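Local atomic coordinates of metagenomic carboxyl esterase MGS0156 (Uncultured organism, PDB entry 5D8M), a protein that probably hydrolyses carboxylic ester bonds with an alpha/beta-hydrolase-like fold. Residues R36-M41 with A68-P73; D113-R116 with A120-L123; P263-L268 with A273-L278. All coordinates share one frame; numbering follows the deposited sequence.

Interaction 1: R36-M41 with A68-P73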
loop_
_atom_site.group_PDB
_atom_site.type_symbol
_atom_site.label_atom_id
_atom_site.label_comp_id
_atom_site.label_asym_id
_atom_site.label_seq_id
_atom_site.Cartn_x
_atom_site.Cartn_y
_atom_site.Cartn_z
ATOM N N ARG A 36 -5.495 -8.922 -16.274
ATOM C CA ARG A 36 -4.174 -9.489 -16.475
ATOM C C ARG A 36 -3.509 -9.767 -15.119
ATOM O O ARG A 36 -2.836 -10.789 -14.941
ATOM C CB ARG A 36 -3.308 -8.562 -17.336
ATOM C CG ARG A 36 -1.884 -9.086 -17.615
ATOM C CD ARG A 36 -1.876 -10.467 -18.249
ATOM N NE ARG A 36 -0.513 -10.906 -18.542
ATOM C CZ ARG A 36 -0.192 -12.105 -19.025
ATOM N NH1 ARG A 36 -1.139 -13.004 -19.273
ATOM N NH2 ARG A 36 1.077 -12.401 -19.275
ATOM N N PHE A 37 -3.733 -8.892 -14.145
ATOM C CA PHE A 37 -3.141 -9.137 -12.835
ATOM C C PHE A 37 -3.707 -10.424 -12.198
ATOM O O PHE A 37 -2.937 -11.228 -11.652
ATOM C CB PHE A 37 -3.337 -7.933 -11.912
ATOM C CG PHE A 37 -2.609 -8.059 -10.596
ATOM C CD1 PHE A 37 -1.242 -7.811 -10.511
ATOM C CD2 PHE A 37 -3.280 -8.477 -9.464
ATOM C CE1 PHE A 37 -0.560 -7.948 -9.290
ATOM C CE2 PHE A 37 -2.613 -8.615 -8.239
ATOM C CZ PHE A 37 -1.253 -8.344 -8.157
ATOM N N ARG A 38 -5.028 -10.628 -12.278
ATOM C CA ARG A 38 -5.633 -11.872 -11.763
ATOM C C ARG A 38 -5.029 -13.105 -12.442
ATOM O O ARG A 38 -4.704 -14.108 -11.798
ATOM C CB ARG A 38 -7.161 -11.883 -11.961
ATOM C CG ARG A 38 -7.821 -13.212 -11.540
ATOM C CD ARG A 38 -9.355 -13.222 -11.760
ATOM N NE ARG A 38 -10.010 -12.069 -11.125
ATOM C CZ ARG A 38 -10.344 -11.985 -9.842
ATOM N NH1 ARG A 38 -10.102 -12.996 -9.023
ATOM N NH2 ARG A 38 -10.930 -10.882 -9.377
ATOM N N GLU A 39 -4.866 -13.000 -13.751
ATOM C CA GLU A 39 -4.292 -14.054 -14.555
ATOM C C GLU A 39 -2.876 -14.420 -14.093
ATOM O O GLU A 39 -2.549 -15.590 -13.927
ATOM C CB GLU A 39 -4.287 -13.598 -16.014
ATOM C CG GLU A 39 -3.933 -14.648 -17.053
ATOM C CD GLU A 39 -4.180 -14.112 -18.448
ATOM O OE1 GLU A 39 -4.342 -12.879 -18.587
ATOM O OE2 GLU A 39 -4.258 -14.916 -19.397
ATOM N N ILE A 40 -2.041 -13.405 -13.905
ATOM C CA ILE A 40 -0.674 -13.594 -13.437
ATOM C C ILE A 40 -0.645 -14.202 -12.037
ATOM O O ILE A 40 0.058 -15.197 -11.798
ATOM C CB ILE A 40 0.086 -12.259 -13.447
ATOM C CG1 ILE A 40 0.394 -11.866 -14.897
ATOM C CG2 ILE A 40 1.372 -12.351 -12.617
ATOM C CD1 ILE A 40 1.012 -10.468 -15.042
HETATM N N MSE A 41 -1.417 -13.633 -11.113
HETATM C CA MSE A 41 -1.354 -14.102 -9.726
HETATM C C MSE A 41 -1.889 -15.531 -9.629
HETATM O O MSE A 41 -1.325 -16.386 -8.939
HETATM C CB MSE A 41 -2.119 -13.165 -8.791
HETATM C CG MSE A 41 -1.879 -13.445 -7.317
HETATM SE SE MSE A 41 -2.621 -12.060 -6.159
HETATM C CE MSE A 41 -2.318 -12.992 -4.438
ATOM N N ALA A 68 -17.329 -5.327 -10.702
ATOM C CA ALA A 68 -17.966 -5.308 -12.021
ATOM C C ALA A 68 -17.019 -4.791 -13.101
ATOM O O ALA A 68 -16.079 -4.040 -12.823
ATOM C CB ALA A 68 -19.258 -4.452 -11.987
ATOM N N GLY A 69 -17.277 -5.199 -14.335
ATOM C CA GLY A 69 -16.525 -4.705 -15.474
ATOM C C GLY A 69 -15.135 -5.296 -15.643
ATOM O O GLY A 69 -14.385 -4.843 -16.495
ATOM N N GLU A 70 -14.778 -6.307 -14.857
ATOM C CA GLU A 70 -13.413 -6.806 -14.938
ATOM C C GLU A 70 -13.107 -7.422 -16.313
ATOM O O GLU A 70 -13.828 -8.292 -16.784
ATOM C CB GLU A 70 -13.137 -7.824 -13.833
ATOM C CG GLU A 70 -11.649 -8.189 -13.723
ATOM C CD GLU A 70 -11.380 -9.215 -12.650
ATOM O OE1 GLU A 70 -10.944 -10.328 -12.989
ATOM O OE2 GLU A 70 -11.589 -8.910 -11.461
ATOM N N PRO A 71 -12.024 -6.960 -16.959
ATOM C CA PRO A 71 -11.578 -7.519 -18.243
ATOM C C PRO A 71 -11.284 -9.010 -18.130
ATOM O O PRO A 71 -10.873 -9.465 -17.062
ATOM C CB PRO A 71 -10.288 -6.744 -18.544
ATOM C CG PRO A 71 -10.373 -5.505 -17.696
ATOM C CD PRO A 71 -11.108 -5.922 -16.459
ATOM N N GLY A 72 -11.512 -9.762 -19.199
ATOM C CA GLY A 72 -11.187 -11.177 -19.208
ATOM C C GLY A 72 -9.681 -11.393 -19.194
ATOM O O GLY A 72 -8.910 -10.437 -19.317
ATOM N N PRO A 73 -9.248 -12.649 -19.005
ATOM C CA PRO A 73 -7.820 -12.967 -19.131
ATOM C C PRO A 73 -7.366 -12.851 -20.596
ATOM O O PRO A 73 -8.163 -13.089 -21.497
ATOM C CB PRO A 73 -7.730 -14.408 -18.611
ATOM C CG PRO A 73 -9.113 -14.955 -18.770
ATOM C CD PRO A 73 -10.042 -13.804 -18.551
#
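Arg-38 and Glu-70 form the ionic half of this surface contact, in which helix 34-48 holds a loop that runs on toward strand 87-92. The guanidinium presents its side, NE and NH2 together, and the carboxylate answers with one oxygen for each nitrogen. Arg-38 NE reaches Glu-70 OE1 at 2.7 Å, and Arg-38 NH2 reaches Glu-70 OE2 at 2.9 Å. Both oxygens use their syn lone pairs, and the two planes are 8° apart, so the ion pair is nearly flat. Arg-38 is extended through chi1 and chi2, and a bend at chi3 (-53°) turns this side to Glu-70, while NH2 also donates to Leu-64 O. An alanine here would remove both bonds, which would probably leave the Glu-70 carboxylate without its mate and free to turn, and Leu-64 O without this donor.

The second half is van der Waals packing. The carboxylate end of Glu-39 meets the CA and CB side of Pro-73, the side chains crossing at about a right angle, with Glu-39 CD 3.6 Å from Pro-73 CB. The Glu-39 oxygens take bonds from the backbone N of Thr-74 and Gly-75, and Arg-36 NH1 makes a weak salt bridge to Glu-39 OE1 at 3.3 Å. The loop is thus tied to the helix by charge at Glu-70 and by backbone amides at Glu-39, so this contact probably depends more on polar pairing than burial.

Interaction 2: D113-R116 with A120-L123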
loop_
_atom_site.group_PDB
_atom_site.type_symbol
_atom_site.label_atom_id
_atom_site.label_comp_id
_atom_site.label_asym_id
_atom_site.label_seq_id
_atom_site.Cartn_x
_atom_site.Cartn_y
_atom_site.Cartn_z
ATOM N N ASP A 113 10.519 -15.426 -1.810
ATOM C CA ASP A 113 9.948 -15.906 -3.058
ATOM C C ASP A 113 10.305 -14.986 -4.214
ATOM O O ASP A 113 10.628 -15.455 -5.292
ATOM C CB ASP A 113 8.429 -16.047 -2.984
ATOM C CG ASP A 113 7.812 -16.352 -4.356
ATOM O OD1 ASP A 113 7.845 -17.540 -4.764
ATOM O OD2 ASP A 113 7.306 -15.402 -5.017
ATOM N N VAL A 114 10.253 -13.682 -4.022
ATOM C CA VAL A 114 10.476 -12.849 -5.200
ATOM C C VAL A 114 11.971 -12.845 -5.529
ATOM O O VAL A 114 12.343 -12.756 -6.690
ATOM C CB VAL A 114 9.913 -11.411 -5.040
ATOM C CG1 VAL A 114 8.376 -11.452 -4.817
ATOM C CG2 VAL A 114 10.595 -10.652 -3.924
ATOM N N GLU A 115 12.821 -13.023 -4.526
ATOM C CA GLU A 115 14.267 -13.084 -4.767
ATOM C C GLU A 115 14.679 -14.382 -5.464
ATOM O O GLU A 115 15.601 -14.403 -6.283
ATOM C CB GLU A 115 15.024 -12.896 -3.453
ATOM C CG GLU A 115 14.906 -11.461 -2.960
ATOM C CD GLU A 115 15.742 -11.167 -1.737
ATOM O OE1 GLU A 115 16.375 -12.107 -1.214
ATOM O OE2 GLU A 115 15.769 -9.993 -1.303
ATOM N N ARG A 116 13.978 -15.460 -5.160
ATOM C CA ARG A 116 14.159 -16.685 -5.922
ATOM C C ARG A 116 13.960 -16.424 -7.416
ATOM O O ARG A 116 14.674 -16.981 -8.264
ATOM C CB ARG A 116 13.177 -17.743 -5.456
ATOM C CG ARG A 116 12.808 -18.765 -6.500
ATOM C CD ARG A 116 12.180 -19.975 -5.831
ATOM N NE ARG A 116 13.134 -20.619 -4.931
ATOM C CZ ARG A 116 12.820 -21.539 -4.021
ATOM N NH1 ARG A 116 11.559 -21.930 -3.868
ATOM N NH2 ARG A 116 13.775 -22.067 -3.266
ATOM N N ALA A 120 15.345 -8.309 -6.824
ATOM C CA ALA A 120 16.014 -7.849 -5.598
ATOM C C ALA A 120 15.034 -7.031 -4.748
ATOM O O ALA A 120 14.075 -6.459 -5.270
ATOM C CB ALA A 120 17.274 -7.011 -5.941
ATOM N N THR A 121 15.254 -7.000 -3.434
ATOM C CA THR A 121 14.383 -6.211 -2.565
ATOM C C THR A 121 15.197 -5.406 -1.565
ATOM O O THR A 121 16.197 -5.884 -1.032
ATOM C CB THR A 121 13.386 -7.092 -1.761
ATOM O OG1 THR A 121 14.096 -7.933 -0.846
ATOM C CG2 THR A 121 12.572 -7.971 -2.683
ATOM N N THR A 122 14.745 -4.193 -1.310
ATOM C CA THR A 122 15.298 -3.346 -0.265
ATOM C C THR A 122 14.146 -2.849 0.590
ATOM O O THR A 122 13.163 -2.377 0.053
ATOM C CB THR A 122 16.058 -2.140 -0.856
ATOM O OG1 THR A 122 17.253 -2.597 -1.481
ATOM C CG2 THR A 122 16.405 -1.138 0.223
ATOM N N LEU A 123 14.260 -2.975 1.904
ATOM C CA LEU A 123 13.278 -2.409 2.809
ATOM C C LEU A 123 13.732 -1.039 3.335
ATOM O O LEU A 123 14.793 -0.910 3.927
ATOM C CB LEU A 123 13.029 -3.362 3.987
ATOM C CG LEU A 123 12.103 -2.843 5.091
ATOM C CD1 LEU A 123 10.703 -2.542 4.558
ATOM C CD2 LEU A 123 12.028 -3.877 6.220
HETATM O O HOH W 1 17.733 -8.428 -2.623
#
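A buried helix-to-strand contact at one margin of the central sheet brings Val-114 and Glu-115, at the end of helix 111-116, against Thr-121 of strand 120-123. Thr-121 meets the helix with both of its branches. Its methyl CG2 lies 3.6 Å from Val-114 CG2, the two side chains crossing at about a right angle. Its hydroxyl OG1 donates to Glu-115 OE2 at 2.7 Å, arriving on the anti side of that oxygen and 26° out of the carboxylate plane. With chi1 at 65°, OG1 sits between the backbone N and the carbonyl carbon of Thr-121, which leaves CG2 turned to the valine. The same hydroxyl is also hydrogen-bonded to Arg-111 NE, from the first turn of the helix.

Strand 87-92, helix 111-116 and strand 120-123 make up a beta-alpha-beta unit, and the contact lies where the helix hands over to the second strand. Ala-120 and Thr-122 pair with strand 87-92 through their backbones; 120-123 is the outermost strand on this side. The amide of Thr-121 turns instead to a water, which accepts from Thr-121 N at 3.0 Å and donates to Glu-115 OE2 at 2.8 Å. Glu-115 OE2 thus takes two bonds, one from the hydroxyl and one from the water, although the residue itself is largely exposed. Deeper in, Val-114 also touches Leu-89 of strand 87-92 and Leu-328 of helix 324-338.

Interaction 3: P263-L268 with A273-L278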
loop_
_atom_site.group_PDB
_atom_site.type_symbol
_atom_site.label_atom_id
_atom_site.label_comp_id
_atom_site.label_asym_id
_atom_site.label_seq_id
_atom_site.Cartn_x
_atom_site.Cartn_y
_atom_site.Cartn_z
ATOM N N PRO A 263 -13.388 -2.229 14.900
ATOM C CA PRO A 263 -14.048 -0.973 15.269
ATOM C C PRO A 263 -13.865 0.149 14.238
ATOM O O PRO A 263 -14.762 0.990 14.076
ATOM C CB PRO A 263 -13.369 -0.602 16.591
ATOM C CG PRO A 263 -12.950 -1.909 17.177
ATOM C CD PRO A 263 -12.512 -2.727 15.984
ATOM N N PHE A 264 -12.730 0.159 13.547
ATOM C CA PHE A 264 -12.464 1.201 12.557
ATOM C C PHE A 264 -13.160 0.840 11.262
ATOM O O PHE A 264 -13.724 1.707 10.606
ATOM C CB PHE A 264 -10.946 1.392 12.369
ATOM C CG PHE A 264 -10.234 1.624 13.669
ATOM C CD1 PHE A 264 -10.320 2.865 14.300
ATOM C CD2 PHE A 264 -9.568 0.589 14.316
ATOM C CE1 PHE A 264 -9.702 3.085 15.547
ATOM C CE2 PHE A 264 -8.939 0.796 15.564
ATOM C CZ PHE A 264 -9.004 2.040 16.179
ATOM N N TYR A 265 -13.138 -0.449 10.914
ATOM C CA TYR A 265 -13.946 -0.944 9.805
ATOM C C TYR A 265 -15.406 -0.497 9.932
ATOM O O TYR A 265 -16.041 -0.129 8.947
ATOM C CB TYR A 265 -13.890 -2.467 9.742
ATOM C CG TYR A 265 -14.829 -3.054 8.712
ATOM C CD1 TYR A 265 -14.409 -3.256 7.397
ATOM C CD2 TYR A 265 -16.118 -3.416 9.050
ATOM C CE1 TYR A 265 -15.273 -3.792 6.454
ATOM C CE2 TYR A 265 -16.980 -3.946 8.122
ATOM C CZ TYR A 265 -16.554 -4.134 6.833
ATOM O OH TYR A 265 -17.433 -4.674 5.919
ATOM N N ASP A 266 -15.931 -0.555 11.154
ATOM C CA ASP A 266 -17.329 -0.273 11.394
ATOM C C ASP A 266 -17.648 1.209 11.163
ATOM O O ASP A 266 -18.719 1.547 10.684
ATOM C CB ASP A 266 -17.732 -0.682 12.815
ATOM C CG ASP A 266 -17.862 -2.206 12.985
ATOM O OD1 ASP A 266 -17.942 -2.946 11.966
ATOM O OD2 ASP A 266 -17.912 -2.655 14.144
ATOM N N ILE A 267 -16.705 2.084 11.477
ATOM C CA ILE A 267 -16.884 3.490 11.185
ATOM C C ILE A 267 -16.946 3.731 9.676
ATOM O O ILE A 267 -17.876 4.390 9.181
ATOM C CB ILE A 267 -15.759 4.324 11.794
ATOM C CG1 ILE A 267 -15.823 4.217 13.319
ATOM C CG2 ILE A 267 -15.903 5.790 11.366
ATOM C CD1 ILE A 267 -14.633 4.863 14.003
ATOM N N LEU A 268 -15.970 3.206 8.956
ATOM C CA LEU A 268 -15.881 3.413 7.510
ATOM C C LEU A 268 -17.052 2.765 6.766
ATOM O O LEU A 268 -17.590 3.342 5.801
ATOM C CB LEU A 268 -14.550 2.876 6.980
ATOM C CG LEU A 268 -13.283 3.570 7.520
ATOM C CD1 LEU A 268 -12.032 3.003 6.871
ATOM C CD2 LEU A 268 -13.361 5.054 7.282
ATOM N N ALA A 273 -18.621 0.011 2.627
ATOM C CA ALA A 273 -18.242 -1.329 3.035
ATOM C C ALA A 273 -16.989 -1.835 2.341
ATOM O O ALA A 273 -16.401 -2.816 2.781
ATOM C CB ALA A 273 -19.404 -2.286 2.783
ATOM N N LEU A 274 -16.570 -1.180 1.256
ATOM C CA LEU A 274 -15.367 -1.614 0.561
ATOM C C LEU A 274 -14.208 -0.846 1.156
ATOM O O LEU A 274 -13.743 0.138 0.584
ATOM C CB LEU A 274 -15.451 -1.378 -0.950
ATOM C CG LEU A 274 -16.191 -2.452 -1.745
ATOM C CD1 LEU A 274 -17.650 -2.564 -1.345
ATOM C CD2 LEU A 274 -16.109 -2.141 -3.236
ATOM N N ASN A 275 -13.779 -1.293 2.332
ATOM C CA ASN A 275 -12.688 -0.669 3.057
ATOM C C ASN A 275 -11.903 -1.758 3.783
ATOM O O ASN A 275 -12.463 -2.796 4.127
ATOM C CB ASN A 275 -13.201 0.369 4.062
ATOM C CG ASN A 275 -13.744 -0.268 5.347
ATOM O OD1 ASN A 275 -12.984 -0.548 6.284
ATOM N ND2 ASN A 275 -15.062 -0.452 5.413
ATOM N N ASP A 276 -10.623 -1.517 4.032
ATOM C CA ASP A 276 -9.772 -2.559 4.609
ATOM C C ASP A 276 -9.606 -2.408 6.117
ATOM O O ASP A 276 -8.768 -3.064 6.721
ATOM C CB ASP A 276 -8.397 -2.568 3.939
ATOM C CG ASP A 276 -7.598 -1.289 4.192
ATOM O OD1 ASP A 276 -7.916 -0.505 5.107
ATOM O OD2 ASP A 276 -6.599 -1.085 3.478
ATOM N N GLY A 277 -10.419 -1.546 6.718
ATOM C CA GLY A 277 -10.345 -1.279 8.135
ATOM C C GLY A 277 -9.862 0.132 8.386
ATOM O O GLY A 277 -10.312 0.765 9.332
ATOM N N LEU A 278 -8.963 0.641 7.539
ATOM C CA LEU A 278 -8.351 1.953 7.780
ATOM C C LEU A 278 -8.441 2.845 6.544
ATOM O O LEU A 278 -8.528 4.062 6.665
ATOM C CB LEU A 278 -6.876 1.816 8.233
ATOM C CG LEU A 278 -6.649 1.095 9.589
ATOM C CD1 LEU A 278 -5.168 0.986 9.947
ATOM C CD2 LEU A 278 -7.403 1.801 10.715
HETATM O O HOH W 2 -16.446 -5.328 3.673
#
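Two successive Asx turns, headed by Asn-275 and Asp-276, shape the loop that packs here on Tyr-265, Leu-268 and Phe-264 of helix 262-269. Asn-275 OD1 accepts from Gly-277 N at 2.8 Å, while its ND2 donates to Asp-272 O. Tyr-265 CG stands anti to the backbone N (chi1 174°), which brings the ring round to the loop. Gripped at both ends, the Asn-275 amide lies against the Tyr-265 ring with the planes 38° apart, and Tyr-265 CD1 comes within 3.3 Å of Asn-275 OD1. Leu-268 CB packs on the same amide, 3.6 Å from Asn-275 CG.

In the second turn Asp-276 OD1 accepts from Leu-278 N and also from Val-279 N. Its other oxygen, OD2, is hydrogen-bonded to His-299 ND1, a pairing consistent with the acid and histidine of an alpha/beta-hydrolase catalytic triad; the side chain starts away from the helix. Gly-277 brings the backbone close to the helix at a phi of 112°, where a side chain would jam against the preceding carbonyl oxygen. The carbonyl oxygen of Gly-277 lies 3.2 Å from Phe-264 CB.

Leu-278 CD2 is 3.9 Å from Phe-264 CB, the two side chains lying side by side and pointing the same way, and Leu-193 of helix 193-196 touches both. At the far end of the loop a water bridges the gap: Tyr-265 OH donates to it at 2.5 Å, and it donates to Ala-273 O at 2.7 Å.

Overall arrangement
From the N terminus, interaction 1 comes first and closes the longest loop, with 26 residues between its segments, the rest of helix 34-48 included. Interaction 2 closes a three-residue turn between helix 111-116 and strand 120-123, and interaction 3 spans four residues from the end of helix 262-269 to the following loop. The three follow in series; none nests in or crosses another, and none touches another. Helix 324-338 links the first two, since it meets Phe-37 from one and Val-114 from the other. Interactions 2 and 3 lie on opposite sides of the chain's centre, their own centres about 31 Å apart, at an outermost strand and in the loop that carries Asp-276, the partner of His-299.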